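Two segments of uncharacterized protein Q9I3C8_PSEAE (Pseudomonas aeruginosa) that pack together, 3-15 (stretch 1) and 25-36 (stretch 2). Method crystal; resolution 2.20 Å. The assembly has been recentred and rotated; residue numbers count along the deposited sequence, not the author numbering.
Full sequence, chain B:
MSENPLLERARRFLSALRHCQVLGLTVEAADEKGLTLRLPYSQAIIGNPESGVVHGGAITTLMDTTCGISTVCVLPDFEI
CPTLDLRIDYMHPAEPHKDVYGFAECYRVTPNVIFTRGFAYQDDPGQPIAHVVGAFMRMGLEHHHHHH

Stretch 1 3-15: ENPLLERARRFLS
Stretch 2 (25-36) LTVEAADEKGLT

A helix packs closely on a β-hairpin when a small side chain enters a hollow of the helix and larger apolar ones fill the space around it, as two segments of Q9I3C8_PSEAE illustrate. The helix of stretch 1, with regular i+4 to i hydrogen bonds, crosses strand 26-31 at 119° between N-to-C directions, the axes approaching to 6.4 Å. A type I turn, Asp31 to Gly34, leads into strand 34-36; Asp31 (chi1 p) braces it by accepting from Lys33 N at OD2 (2.8 Å), and Gly34 has phi/psi of 152/-169, where a CB would jam against the preceding carbonyl. The strands pair through Glu28 N to Thr36 O (2.7 Å) and Thr36 N to Ala29 O (2.9 Å). Glu28, at -89/-37, breaks the extended run, and Val27 and Ala30 on either side of it both point toward the helix.

The register runs obliquely: CA-CA distances are 4.3 Å for Glu3-Asp31, 5.0 Å for Leu7-Ala30 and 6.2 Å for Arg11-Val27. Glu3 CA meets Ala30 O at 3.0 Å in a CA-H...O contact. The methyl of Ala30 enters a shallow hollow among Leu6, Leu7 and Ala10, its CB 3.9 Å from Leu7 CA and 4.2 Å from Ala10 CB. Ala10, equally short, leaves room for the Leu35 side chain (t, p), its CB touching Leu35 CD1 at 3.8 Å.

Longer apolar side chains reach across wider gaps. Leu6 (m, t) places CD1 3.6 Å from Asp31 C; Leu7 (t, p) swings CD1 to within 3.5 Å of Val27 CG1. Branched Val27 (chi1 t), the residue most covered, also puts CG2 3.7 Å from Leu14 CD2. Leu14 (t, p) sets CD1 4.2 Å from Leu25 CB.

Exposed Arg11 (m, t, t) donates from NH2 to Val27 O (3.0 Å, 146°). A water accepts from Val27 N (3.2 Å) and, weakly, Arg11 NE (3.3 Å). Altogether 528 Å² is buried.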

# COMPACT_ATOMS: atom_id res chain seq x y z
N GLU B 3 -18.67 16.03 -18.93
CA GLU B 3 -17.58 16.28 -19.96
C GLU B 3 -17.11 17.73 -19.96
O GLU B 3 -16.11 18.06 -19.34
CB GLU B 3 -18.05 15.88 -21.38
N ASN B 4 -17.89 18.63 -20.56
CA ASN B 4 -17.67 20.06 -20.39
C ASN B 4 -17.84 20.64 -18.98
O ASN B 4 -16.95 21.32 -18.49
CB ASN B 4 -18.36 20.91 -21.47
CG ASN B 4 -19.87 20.78 -21.45
OD1 ASN B 4 -20.40 19.68 -21.66
ND2 ASN B 4 -20.57 21.93 -21.39
N PRO B 5 -18.98 20.38 -18.31
CA PRO B 5 -19.08 20.97 -16.98
C PRO B 5 -18.06 20.32 -16.05
O PRO B 5 -17.43 21.02 -15.26
CB PRO B 5 -20.51 20.62 -16.53
CG PRO B 5 -21.21 20.10 -17.74
CD PRO B 5 -20.14 19.52 -18.60
N LEU B 6 -17.84 19.02 -16.20
CA LEU B 6 -16.91 18.33 -15.32
C LEU B 6 -15.46 18.67 -15.67
O LEU B 6 -14.61 18.77 -14.80
CB LEU B 6 -17.14 16.82 -15.36
CG LEU B 6 -18.32 16.28 -14.56
CD1 LEU B 6 -18.35 14.76 -14.65
CD2 LEU B 6 -18.30 16.74 -13.11
N LEU B 7 -15.23 18.96 -16.95
CA LEU B 7 -13.92 19.37 -17.44
C LEU B 7 -13.56 20.75 -16.93
O LEU B 7 -12.43 21.00 -16.53
CB LEU B 7 -13.91 19.36 -18.97
CG LEU B 7 -12.56 19.60 -19.63
CD1 LEU B 7 -11.54 18.55 -19.23
CD2 LEU B 7 -12.74 19.61 -21.12
N GLU B 8 -14.54 21.66 -16.96
CA GLU B 8 -14.35 23.01 -16.47
C GLU B 8 -13.98 22.97 -15.00
O GLU B 8 -13.04 23.64 -14.57
CB GLU B 8 -15.63 23.82 -16.66
CG GLU B 8 -16.08 23.95 -18.09
CD GLU B 8 -14.94 24.40 -18.99
OE1 GLU B 8 -14.23 25.36 -18.61
OE2 GLU B 8 -14.70 23.72 -20.01
N ARG B 9 -14.76 22.20 -14.24
CA ARG B 9 -14.46 22.02 -12.83
C ARG B 9 -13.08 21.44 -12.61
O ARG B 9 -12.35 21.89 -11.74
CB ARG B 9 -15.52 21.13 -12.16
CG ARG B 9 -15.54 21.27 -10.64
CD ARG B 9 -16.36 20.17 -10.02
NE ARG B 9 -17.79 20.46 -10.08
CZ ARG B 9 -18.74 19.62 -9.69
NH1 ARG B 9 -18.41 18.43 -9.19
NH2 ARG B 9 -20.01 19.99 -9.77
N ALA B 10 -12.78 20.33 -13.29
CA ALA B 10 -11.48 19.68 -13.12
C ALA B 10 -10.37 20.68 -13.38
O ALA B 10 -9.35 20.67 -12.68
CB ALA B 10 -11.35 18.47 -14.05
N ARG B 11 -10.56 21.53 -14.38
CA ARG B 11 -9.51 22.50 -14.75
C ARG B 11 -9.32 23.60 -13.73
O ARG B 11 -8.19 24.04 -13.47
CB ARG B 11 -9.77 23.09 -16.14
CG ARG B 11 -9.29 22.18 -17.26
CD ARG B 11 -9.65 22.68 -18.64
NE ARG B 11 -9.01 21.83 -19.64
CZ ARG B 11 -9.47 21.64 -20.87
NH1 ARG B 11 -10.47 22.40 -21.33
NH2 ARG B 11 -8.88 20.74 -21.66
N ARG B 12 -10.44 24.17 -13.26
CA ARG B 12 -10.43 25.11 -12.15
C ARG B 12 -9.77 24.51 -10.90
O ARG B 12 -8.93 25.14 -10.25
CB ARG B 12 -11.87 25.53 -11.83
CG ARG B 12 -11.98 26.74 -10.92
CD ARG B 12 -13.23 27.54 -11.21
NE ARG B 12 -14.45 26.72 -11.21
CZ ARG B 12 -15.30 26.64 -10.18
NH1 ARG B 12 -15.01 27.21 -9.02
NH2 ARG B 12 -16.43 25.95 -10.31
N PHE B 13 -10.16 23.28 -10.57
CA PHE B 13 -9.52 22.50 -9.52
C PHE B 13 -7.99 22.45 -9.67
O PHE B 13 -7.26 22.84 -8.76
CB PHE B 13 -10.13 21.10 -9.51
CG PHE B 13 -9.88 20.30 -8.25
CD1 PHE B 13 -8.66 20.37 -7.60
CD2 PHE B 13 -10.75 19.28 -7.90
CE1 PHE B 13 -8.33 19.46 -6.58
CE2 PHE B 13 -10.48 18.43 -6.84
CZ PHE B 13 -9.27 18.55 -6.15
N LEU B 14 -7.52 22.03 -10.84
CA LEU B 14 -6.08 21.93 -11.12
C LEU B 14 -5.34 23.27 -10.94
O LEU B 14 -4.20 23.31 -10.47
CB LEU B 14 -5.85 21.37 -12.52
CG LEU B 14 -4.42 21.14 -13.04
CD1 LEU B 14 -3.57 20.38 -12.05
CD2 LEU B 14 -4.46 20.42 -14.40
N SER B 15 -5.99 24.36 -11.35
CA SER B 15 -5.39 25.69 -11.27
C SER B 15 -5.11 26.15 -9.84
O SER B 15 -4.26 27.02 -9.62
CB SER B 15 -6.26 26.72 -11.99
OG SER B 15 -7.46 26.92 -11.28
N LEU B 25 1.04 20.41 -15.72
CA LEU B 25 0.02 19.36 -15.74
C LEU B 25 -1.24 19.94 -16.41
O LEU B 25 -1.49 21.14 -16.29
CB LEU B 25 -0.28 18.93 -14.30
CG LEU B 25 0.22 17.57 -13.83
CD1 LEU B 25 1.59 17.23 -14.38
CD2 LEU B 25 0.17 17.44 -12.32
N THR B 26 -1.87 19.16 -17.30
CA THR B 26 -3.14 19.57 -17.92
C THR B 26 -4.20 18.49 -17.80
O THR B 26 -3.87 17.30 -17.69
CB THR B 26 -2.98 19.91 -19.43
OG1 THR B 26 -2.44 18.79 -20.11
CG2 THR B 26 -2.09 21.13 -19.63
N VAL B 27 -5.47 18.90 -17.82
CA VAL B 27 -6.59 17.96 -17.90
C VAL B 27 -6.96 17.73 -19.35
O VAL B 27 -7.43 18.64 -20.02
CB VAL B 27 -7.86 18.50 -17.19
CG1 VAL B 27 -8.93 17.41 -17.12
CG2 VAL B 27 -7.54 18.99 -15.80
N GLU B 28 -6.86 16.48 -19.79
CA GLU B 28 -7.16 16.14 -21.16
C GLU B 28 -8.64 15.80 -21.38
O GLU B 28 -9.22 16.13 -22.42
CB GLU B 28 -6.27 14.98 -21.61
CG GLU B 28 -4.80 15.25 -21.38
CD GLU B 28 -4.23 16.20 -22.41
OE1 GLU B 28 -4.13 15.78 -23.59
OE2 GLU B 28 -3.90 17.36 -22.05
N ALA B 29 -9.23 15.13 -20.40
CA ALA B 29 -10.62 14.70 -20.49
C ALA B 29 -11.17 14.45 -19.10
O ALA B 29 -10.41 14.15 -18.18
CB ALA B 29 -10.73 13.43 -21.34
N ALA B 30 -12.46 14.73 -18.92
CA ALA B 30 -13.15 14.48 -17.66
C ALA B 30 -14.61 14.20 -17.98
O ALA B 30 -15.20 14.82 -18.87
CB ALA B 30 -13.04 15.67 -16.75
N ASP B 31 -15.18 13.20 -17.32
CA ASP B 31 -16.59 12.92 -17.47
C ASP B 31 -17.00 11.92 -16.42
O ASP B 31 -16.19 11.49 -15.58
CB ASP B 31 -16.89 12.39 -18.87
CG ASP B 31 -16.07 11.16 -19.21
OD1 ASP B 31 -15.55 11.09 -20.35
OD2 ASP B 31 -15.91 10.27 -18.35
N GLU B 32 -18.25 11.48 -16.51
CA GLU B 32 -18.84 10.65 -15.47
C GLU B 32 -18.01 9.40 -15.24
O GLU B 32 -17.92 8.92 -14.12
CB GLU B 32 -20.29 10.30 -15.83
CG GLU B 32 -20.45 9.41 -17.09
CD GLU B 32 -20.10 10.12 -18.40
OE1 GLU B 32 -20.30 11.36 -18.50
OE2 GLU B 32 -19.68 9.42 -19.35
N LYS B 33 -17.29 8.96 -16.27
CA LYS B 33 -16.57 7.70 -16.21
C LYS B 33 -15.11 7.82 -15.73
O LYS B 33 -14.43 6.80 -15.53
CB LYS B 33 -16.62 6.97 -17.54
N GLY B 34 -14.59 9.04 -15.66
CA GLY B 34 -13.24 9.23 -15.16
C GLY B 34 -12.52 10.44 -15.71
O GLY B 34 -13.13 11.34 -16.30
N LEU B 35 -11.21 10.49 -15.45
CA LEU B 35 -10.44 11.71 -15.59
C LEU B 35 -9.04 11.39 -16.12
O LEU B 35 -8.38 10.47 -15.63
CB LEU B 35 -10.34 12.43 -14.24
CG LEU B 35 -9.48 13.70 -14.23
CD1 LEU B 35 -10.30 14.89 -14.72
CD2 LEU B 35 -8.88 13.98 -12.86
N THR B 36 -8.59 12.14 -17.12
CA THR B 36 -7.25 12.00 -17.68
C THR B 36 -6.46 13.31 -17.58
O THR B 36 -6.88 14.35 -18.10
CB THR B 36 -7.30 11.56 -19.17
OG1 THR B 36 -8.15 10.42 -19.30
CG2 THR B 36 -5.92 11.20 -19.68
O HOH W 1 -5.94 22.02 -18.38